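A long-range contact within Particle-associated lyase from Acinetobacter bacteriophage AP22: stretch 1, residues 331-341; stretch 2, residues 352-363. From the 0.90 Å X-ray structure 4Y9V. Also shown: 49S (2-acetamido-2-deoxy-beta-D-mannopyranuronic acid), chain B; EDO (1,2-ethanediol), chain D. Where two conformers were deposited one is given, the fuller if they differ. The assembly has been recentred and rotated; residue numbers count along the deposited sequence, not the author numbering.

Stretch 1, residues 331-341: TSGADMHGNVE
Stretch 2, residues 352-363: YATFGAGDNEYS

The two stretches run side by side in the same direction, mostly as loop, with 360-363 in a strand and Gly-333 (-66/-53), Ala-357 (-77/-36) and Asp-359 (50/45) breaking the extended run; they bury 724 Å² between them. The register pairs Ser-332 with Tyr-352 (CA to CA 4.4 Å), Asp-335 with Thr-354 (4.9 Å, CA to CA), Gly-338 with Gly-356 (CA to CA 4.4 Å) and Glu-341 with Gly-358 (CA to CA 5.3 Å). A type I turn, His-337 to Val-340, is closed by a weak bond from Val-340 N to His-337 O (3.0 Å). At its end, Val-340 O accepts two hydrogen bonds, from Ala-357 N (2.9 Å) and Asn-360 ND2 (3.0 Å, nearly linear).

Gly-356 (68/-159) packs its CA 3.1 Å from His-337 O in a CA-H...O contact; an ideal CB here would lie 2.9 Å from Met-336 CB and 3.0 Å from Val-340 O. Gly-358, at 143/173, likewise adopts angles that call for glycine, and its O lies 3.3 Å from Glu-341 CA.

Asn-360 (chi1 m) also donates from ND2 to Phe-355 O (2.9 Å), so one amide ties both stretches together. Thr-354, chi1 p, points toward stretch 1 and donates from OG1 to Asp-335 OD1 (2.7 Å). Asp-335, chi1 t, uses OD2 to accept from His-337 ND1 (2.7 Å); His-337 NE2 in turn hydrogen-bonds 49S O1 (2.9 Å), and 49S C7 lies over one imidazole face.

Met-336 (m, t, t) is the most heavily covered residue. The unbranched chain of Met-336 runs in against the 360-362 segment, with Met-336 SD 3.5 Å from Asn-360 CG and Met-336 CE 3.9 Å from Tyr-362 CE1. Tyr-362, chi1 m, meets Ala-334 CB at its ring edge and donates from OH to Thr-354 O (2.8 Å). Ser-332, chi1 p, turns OG back to Ala-334 O (2.8 Å), while its CB packs against Tyr-352 CB (3.9 Å).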

ATOM      1  N   THR A 331      16.444  15.418  15.062  1.00  5.85           N
ATOM      2  CA  THR A 331      15.142  15.684  14.462  1.00  5.62           C
ATOM      3  C   THR A 331      14.735  14.470  13.609  1.00  5.30           C
ATOM      4  O   THR A 331      15.226  13.379  13.825  1.00  7.92           O
ATOM      5  CB  THR A 331      15.146  17.030  13.753  1.00  6.99           C
ATOM      6  OG1 THR A 331      13.811  17.354  13.338  1.00  8.38           O
ATOM      7  CG2 THR A 331      16.042  17.093  12.545  1.00  8.62           C
ATOM      8  N   SER A 332      13.800  14.690  12.685  1.00  5.28           N
ATOM      9  CA  SER A 332      13.285  13.596  11.862  1.00  5.08           C
ATOM     10  C   SER A 332      13.877  13.594  10.471  1.00  5.01           C
ATOM     11  O   SER A 332      14.071  14.622   9.821  1.00  5.65           O
ATOM     12  CB  SER A 332      11.766  13.671  11.766  1.00  5.50           C
ATOM     13  OG  SER A 332      11.365  14.916  11.179  1.00  5.92           O
ATOM     14  N   GLY A 333      14.100  12.380   9.957  1.00  4.78           N
ATOM     15  CA  GLY A 333      14.471  12.223   8.564  1.00  4.77           C
ATOM     16  C   GLY A 333      13.362  12.630   7.609  1.00  4.43           C
ATOM     17  O   GLY A 333      13.558  13.412   6.684  1.00  5.16           O
ATOM     18  N   ALA A 334      12.185  12.048   7.844  1.00  4.74           N
ATOM     19  CA  ALA A 334      10.945  12.387   7.136  1.00  4.64           C
ATOM     20  C   ALA A 334      10.224  13.494   7.900  1.00  4.81           C
ATOM     21  O   ALA A 334      10.089  13.448   9.122  1.00  5.97           O
ATOM     22  CB  ALA A 334      10.037  11.164   7.059  1.00  5.60           C
ATOM     23  N   ASP A 335       9.731  14.482   7.155  1.00  4.57           N
ATOM     24  CA  ASP A 335       9.051  15.599   7.760  1.00  4.52           C
ATOM     25  C   ASP A 335       7.783  15.981   7.033  1.00  4.78           C
ATOM     26  O   ASP A 335       7.656  15.875   5.800  1.00  5.11           O
ATOM     27  CB  ASP A 335       9.999  16.826   7.799  1.00  5.17           C
ATOM     28  CG  ASP A 335       9.282  18.160   8.059  1.00  5.21           C
ATOM     29  OD1 ASP A 335       9.015  18.432   9.251  1.00  6.07           O
ATOM     30  OD2 ASP A 335       9.009  18.867   7.045  1.00  5.71           O
ATOM     31  N   MET A 336       6.856  16.535   7.822  1.00  4.59           N
ATOM     32  CA  MET A 336       5.724  17.311   7.337  1.00  4.53           C
ATOM     33  C   MET A 336       5.556  18.500   8.281  1.00  4.60           C
ATOM     34  O   MET A 336       5.286  18.302   9.472  1.00  5.09           O
ATOM     35  CB  MET A 336       4.408  16.510   7.311  1.00  4.88           C
ATOM     36  CG  MET A 336       4.494  15.186   6.587  1.00  5.37           C
ATOM     37  SD  MET A 336       2.875  14.387   6.652  1.00  6.38           S
ATOM     38  CE  MET A 336       3.299  12.713   6.184  1.00  6.38           C
ATOM     39  N   HIS A 337       5.692  19.721   7.762  1.00  4.52           N
ATOM     40  CA  HIS A 337       5.413  20.926   8.516  1.00  4.67           C
ATOM     41  C   HIS A 337       3.900  21.145   8.673  1.00  4.44           C
ATOM     42  O   HIS A 337       3.067  20.493   8.031  1.00  4.63           O
ATOM     43  CB  HIS A 337       6.043  22.153   7.828  1.00  5.06           C
ATOM     44  CG  HIS A 337       7.506  22.301   8.014  1.00  5.41           C
ATOM     45  ND1 HIS A 337       8.486  21.437   7.625  1.00  6.49           N
ATOM     46  CD2 HIS A 337       8.159  23.346   8.567  1.00  6.27           C
ATOM     47  CE1 HIS A 337       9.673  21.935   7.936  1.00  6.87           C
ATOM     48  NE2 HIS A 337       9.493  23.102   8.486  1.00  6.63           N
ATOM     49  N   GLY A 338       3.532  22.133   9.490  1.00  4.91           N
ATOM     50  CA  GLY A 338       2.145  22.463   9.759  1.00  5.13           C
ATOM     51  C   GLY A 338       1.350  23.091   8.628  1.00  4.70           C
ATOM     52  O   GLY A 338       0.160  23.324   8.808  1.00  5.49           O
ATOM     53  N   ASN A 339       1.958  23.337   7.469  0.54  4.47           N
ATOM     54  CA  ASN A 339       1.206  23.695   6.280  0.54  4.91           C
ATOM     55  C   ASN A 339       1.041  22.530   5.305  0.54  4.82           C
ATOM     56  O   ASN A 339       0.789  22.797   4.133  0.54  5.97           O
ATOM     57  CB  ASN A 339       1.838  24.887   5.554  0.54  5.41           C
ATOM     58  CG  ASN A 339       3.141  24.458   4.879  0.54  5.69           C
ATOM     59  OD1 ASN A 339       3.837  23.597   5.392  0.54  6.21           O
ATOM     60  ND2 ASN A 339       3.461  25.112   3.772  0.54  8.30           N
ATOM     61  N   VAL A 340       1.162  21.286   5.791  1.00  4.42           N
ATOM     62  CA  VAL A 340       1.099  20.108   4.955  1.00  4.59           C
ATOM     63  C   VAL A 340      -0.102  19.248   5.349  1.00  4.25           C
ATOM     64  O   VAL A 340      -0.222  18.847   6.508  1.00  4.75           O
ATOM     65  CB  VAL A 340       2.373  19.255   5.114  1.00  4.70           C
ATOM     66  CG1 VAL A 340       2.292  18.001   4.239  1.00  5.43           C
ATOM     67  CG2 VAL A 340       3.609  20.074   4.788  1.00  5.26           C
ATOM     68  N   GLU A 341      -0.939  18.921   4.368  1.00  4.30           N
ATOM     69  CA  GLU A 341      -2.065  18.002   4.555  1.00  4.32           C
ATOM     70  C   GLU A 341      -2.070  17.010   3.401  1.00  4.40           C
ATOM     71  O   GLU A 341      -1.380  17.173   2.390  1.00  4.78           O
ATOM     72  CB  GLU A 341      -3.398  18.756   4.647  1.00  4.81           C
ATOM     73  CG  GLU A 341      -3.765  19.523   3.387  1.00  5.36           C
ATOM     74  CD  GLU A 341      -5.132  20.159   3.396  1.00  5.94           C
ATOM     75  OE1 GLU A 341      -5.489  20.809   4.397  1.00  6.60           O
ATOM     76  OE2 GLU A 341      -5.843  20.054   2.342  1.00  7.31           O
ATOM     77  N   TYR A 352      12.652   9.168  13.587  1.00  4.49           N
ATOM     78  CA  TYR A 352      11.652  10.132  14.041  1.00  4.49           C
ATOM     79  C   TYR A 352      10.744  10.543  12.874  1.00  4.52           C
ATOM     80  O   TYR A 352      10.940  10.184  11.725  1.00  5.71           O
ATOM     81  CB  TYR A 352      12.296  11.316  14.770  1.00  5.02           C
ATOM     82  CG  TYR A 352      11.472  12.111  15.746  1.00  4.85           C
ATOM     83  CD1 TYR A 352      10.786  11.491  16.788  1.00  4.98           C
ATOM     84  CD2 TYR A 352      11.446  13.498  15.714  1.00  5.50           C
ATOM     85  CE1 TYR A 352      10.080  12.216  17.751  1.00  5.26           C
ATOM     86  CE2 TYR A 352      10.797  14.230  16.681  1.00  5.93           C
ATOM     87  CZ  TYR A 352      10.126  13.602  17.699  1.00  5.17           C
ATOM     88  OH  TYR A 352       9.522  14.376  18.667  1.00  5.88           O
ATOM     89  N   ALA A 353       9.711  11.321  13.192  1.00  4.51           N
ATOM     90  CA  ALA A 353       8.722  11.691  12.174  1.00  4.69           C
ATOM     91  C   ALA A 353       7.922  12.875  12.686  1.00  4.63           C
ATOM     92  O   ALA A 353       7.483  12.856  13.838  1.00  5.92           O
ATOM     93  CB  ALA A 353       7.783  10.522  11.890  1.00  5.58           C
ATOM     94  N   THR A 354       7.683  13.859  11.829  1.00  4.87           N
ATOM     95  CA  THR A 354       6.775  14.954  12.106  1.00  4.74           C
ATOM     96  C   THR A 354       5.527  14.816  11.229  1.00  4.51           C
ATOM     97  O   THR A 354       5.589  14.329  10.094  1.00  5.46           O
ATOM     98  CB  THR A 354       7.457  16.318  11.904  1.00  5.27           C
ATOM     99  OG1 THR A 354       7.932  16.338  10.577  1.00  6.29           O
ATOM    100  CG2 THR A 354       8.565  16.570  12.913  1.00  6.66           C
ATOM    101  N   PHE A 355       4.377  15.223  11.769  1.00  4.50           N
ATOM    102  CA  PHE A 355       3.088  14.768  11.191  1.00  4.52           C
ATOM    103  C   PHE A 355       2.237  15.835  10.529  1.00  4.30           C
ATOM    104  O   PHE A 355       1.138  15.531  10.080  1.00  4.88           O
ATOM    105  CB  PHE A 355       2.269  14.017  12.250  1.00  4.82           C
ATOM    106  CG  PHE A 355       1.655  12.721  11.818  1.00  4.72           C
ATOM    107  CD1 PHE A 355       1.301  11.790  12.797  1.00  5.13           C
ATOM    108  CD2 PHE A 355       1.373  12.404  10.487  1.00  5.23           C
ATOM    109  CE1 PHE A 355       0.687  10.589  12.455  1.00  5.73           C
ATOM    110  CE2 PHE A 355       0.784  11.211  10.153  1.00  5.41           C
ATOM    111  CZ  PHE A 355       0.425  10.298  11.125  1.00  5.78           C
ATOM    112  N   GLY A 356       2.726  17.076  10.455  1.00  4.93           N
ATOM    113  CA  GLY A 356       2.037  18.087   9.696  1.00  4.96           C
ATOM    114  C   GLY A 356       0.695  18.505  10.273  1.00  4.65           C
ATOM    115  O   GLY A 356       0.399  18.384  11.448  1.00  5.15           O
ATOM    116  N   ALA A 357      -0.136  19.082   9.380  1.00  4.80           N
ATOM    117  CA  ALA A 357      -1.371  19.717   9.786  1.00  4.71           C
ATOM    118  C   ALA A 357      -2.497  18.730  10.112  1.00  4.79           C
ATOM    119  O   ALA A 357      -3.305  18.998  11.008  1.00  5.36           O
ATOM    120  CB  ALA A 357      -1.865  20.638   8.676  1.00  5.38           C
ATOM    121  N   GLY A 358      -2.557  17.626   9.360  1.00  4.96           N
ATOM    122  CA  GLY A 358      -3.620  16.640   9.466  1.00  5.20           C
ATOM    123  C   GLY A 358      -3.981  16.075   8.102  1.00  4.75           C
ATOM    124  O   GLY A 358      -3.524  16.521   7.054  1.00  5.25           O
ATOM    125  N   ASP A 359      -4.856  15.051   8.156  1.00  4.79           N
ATOM    126  CA  ASP A 359      -5.146  14.227   6.996  1.00  4.76           C
ATOM    127  C   ASP A 359      -3.882  13.721   6.334  1.00  4.76           C
ATOM    128  O   ASP A 359      -3.722  13.724   5.116  1.00  5.35           O
ATOM    129  CB  ASP A 359      -6.105  14.922   6.028  1.00  5.65           C
ATOM    130  CG  ASP A 359      -7.503  15.085   6.629  1.00  6.77           C
ATOM    131  OD1 ASP A 359      -7.897  14.302   7.525  1.00  8.69           O
ATOM    132  OD2 ASP A 359      -8.201  15.965   6.117  1.00 10.99           O
ATOM    133  N   ASN A 360      -2.950  13.238   7.187  1.00  4.50           N
ATOM    134  CA  ASN A 360      -1.647  12.743   6.777  1.00  4.42           C
ATOM    135  C   ASN A 360      -1.469  11.311   7.267  1.00  4.30           C
ATOM    136  O   ASN A 360      -2.177  10.864   8.171  1.00  4.88           O
ATOM    137  CB  ASN A 360      -0.528  13.629   7.321  1.00  4.55           C
ATOM    138  CG  ASN A 360      -0.530  15.018   6.708  1.00  4.38           C
ATOM    139  OD1 ASN A 360      -0.822  15.188   5.516  1.00  4.55           O
ATOM    140  ND2 ASN A 360      -0.209  16.024   7.515  1.00  4.56           N
ATOM    141  N   GLU A 361      -0.482  10.619   6.691  1.00  4.42           N
ATOM    142  CA  GLU A 361      -0.261   9.208   7.027  1.00  4.39           C
ATOM    143  C   GLU A 361       1.206   8.837   6.946  1.00  4.44           C
ATOM    144  O   GLU A 361       1.922   9.264   6.036  1.00  4.89           O
ATOM    145  CB  GLU A 361      -1.076   8.322   6.062  1.00  4.84           C
ATOM    146  CG  GLU A 361      -0.974   6.819   6.304  1.00  5.38           C
ATOM    147  CD  GLU A 361      -2.012   6.001   5.542  1.00  6.04           C
ATOM    148  OE1 GLU A 361      -2.443   6.461   4.459  1.00  8.03           O
ATOM    149  OE2 GLU A 361      -2.353   4.903   6.013  1.00  7.41           O
ATOM    150  N   TYR A 362       1.629   8.003   7.893  1.00  4.16           N
ATOM    151  CA  TYR A 362       2.810   7.144   7.741  1.00  4.15           C
ATOM    152  C   TYR A 362       2.287   5.708   7.720  1.00  4.04           C
ATOM    153  O   TYR A 362       1.596   5.306   8.676  1.00  4.44           O
ATOM    154  CB  TYR A 362       3.847   7.282   8.866  1.00  4.67           C
ATOM    155  CG  TYR A 362       4.592   8.604   8.859  1.00  4.39           C
ATOM    156  CD1 TYR A 362       4.040   9.757   9.396  1.00  4.94           C
ATOM    157  CD2 TYR A 362       5.849   8.690   8.292  1.00  4.63           C
ATOM    158  CE1 TYR A 362       4.728  10.953   9.377  1.00  4.83           C
ATOM    159  CE2 TYR A 362       6.554   9.888   8.274  1.00  4.99           C
ATOM    160  CZ  TYR A 362       5.978  11.040   8.805  1.00  4.68           C
ATOM    161  OH  TYR A 362       6.712  12.183   8.749  1.00  5.74           O
ATOM    162  N   SER A 363       2.580   4.965   6.665  1.00  4.40           N
ATOM    163  CA  SER A 363       2.112   3.584   6.540  1.00  4.48           C
ATOM    164  C   SER A 363       3.270   2.684   6.145  1.00  4.27           C
ATOM    165  O   SER A 363       4.109   3.052   5.328  1.00  4.60           O
ATOM    166  CB  SER A 363       0.979   3.473   5.522  1.00  5.15           C
ATOM    167  OG  SER A 363       1.332   4.034   4.267  1.00  5.90           O
TER
HETATM  168  C8  49S B   1       7.335  25.703   6.482  1.00  6.02           C
HETATM  169  C7  49S B   1       8.828  25.529   6.299  1.00  5.48           C
HETATM  170  O7  49S B   1       9.285  24.635   5.555  1.00  5.81           O
HETATM  171  N2  49S B   1       9.613  26.383   6.976  1.00  5.46           N
HETATM  172  C2  49S B   1      11.060  26.315   6.967  1.00  5.40           C
HETATM  173  C3  49S B   1      11.693  27.428   6.126  1.00  5.63           C
HETATM  174  O3  49S B   1      11.244  27.363   4.772  1.00  6.07           O
HETATM  175  C1  49S B   1      11.580  26.426   8.387  1.00  5.48           C
HETATM  176  O1  49S B   1      11.010  25.472   9.237  1.00  5.80           O
HETATM  177  O5  49S B   1      11.205  27.692   8.929  1.00  5.65           O
HETATM  178  C5  49S B   1      11.882  28.762   8.245  1.00  5.87           C
HETATM  179  C6  49S B   1      11.538  30.061   8.945  1.00  6.62           C
HETATM  180  O6A 49S B   1      10.345  30.265   9.281  1.00  7.19           O
HETATM  181  O6B 49S B   1      12.482  30.870   9.125  1.00  8.09           O
HETATM  182  C4  49S B   1      11.472  28.793   6.771  1.00  5.64           C
HETATM  183  O4  49S B   1      12.324  29.810   6.233  1.00  6.29           O
HETATM  184  C1  EDO D 802      -5.435  19.609   7.823  1.00  8.47           C
HETATM  185  O1  EDO D 802      -5.958  20.354   8.842  1.00  9.63           O
HETATM  186  C2  EDO D 802      -6.459  18.828   7.067  1.00  8.61           C
HETATM  187  O2  EDO D 802      -7.257  19.694   6.282  1.00 11.29           O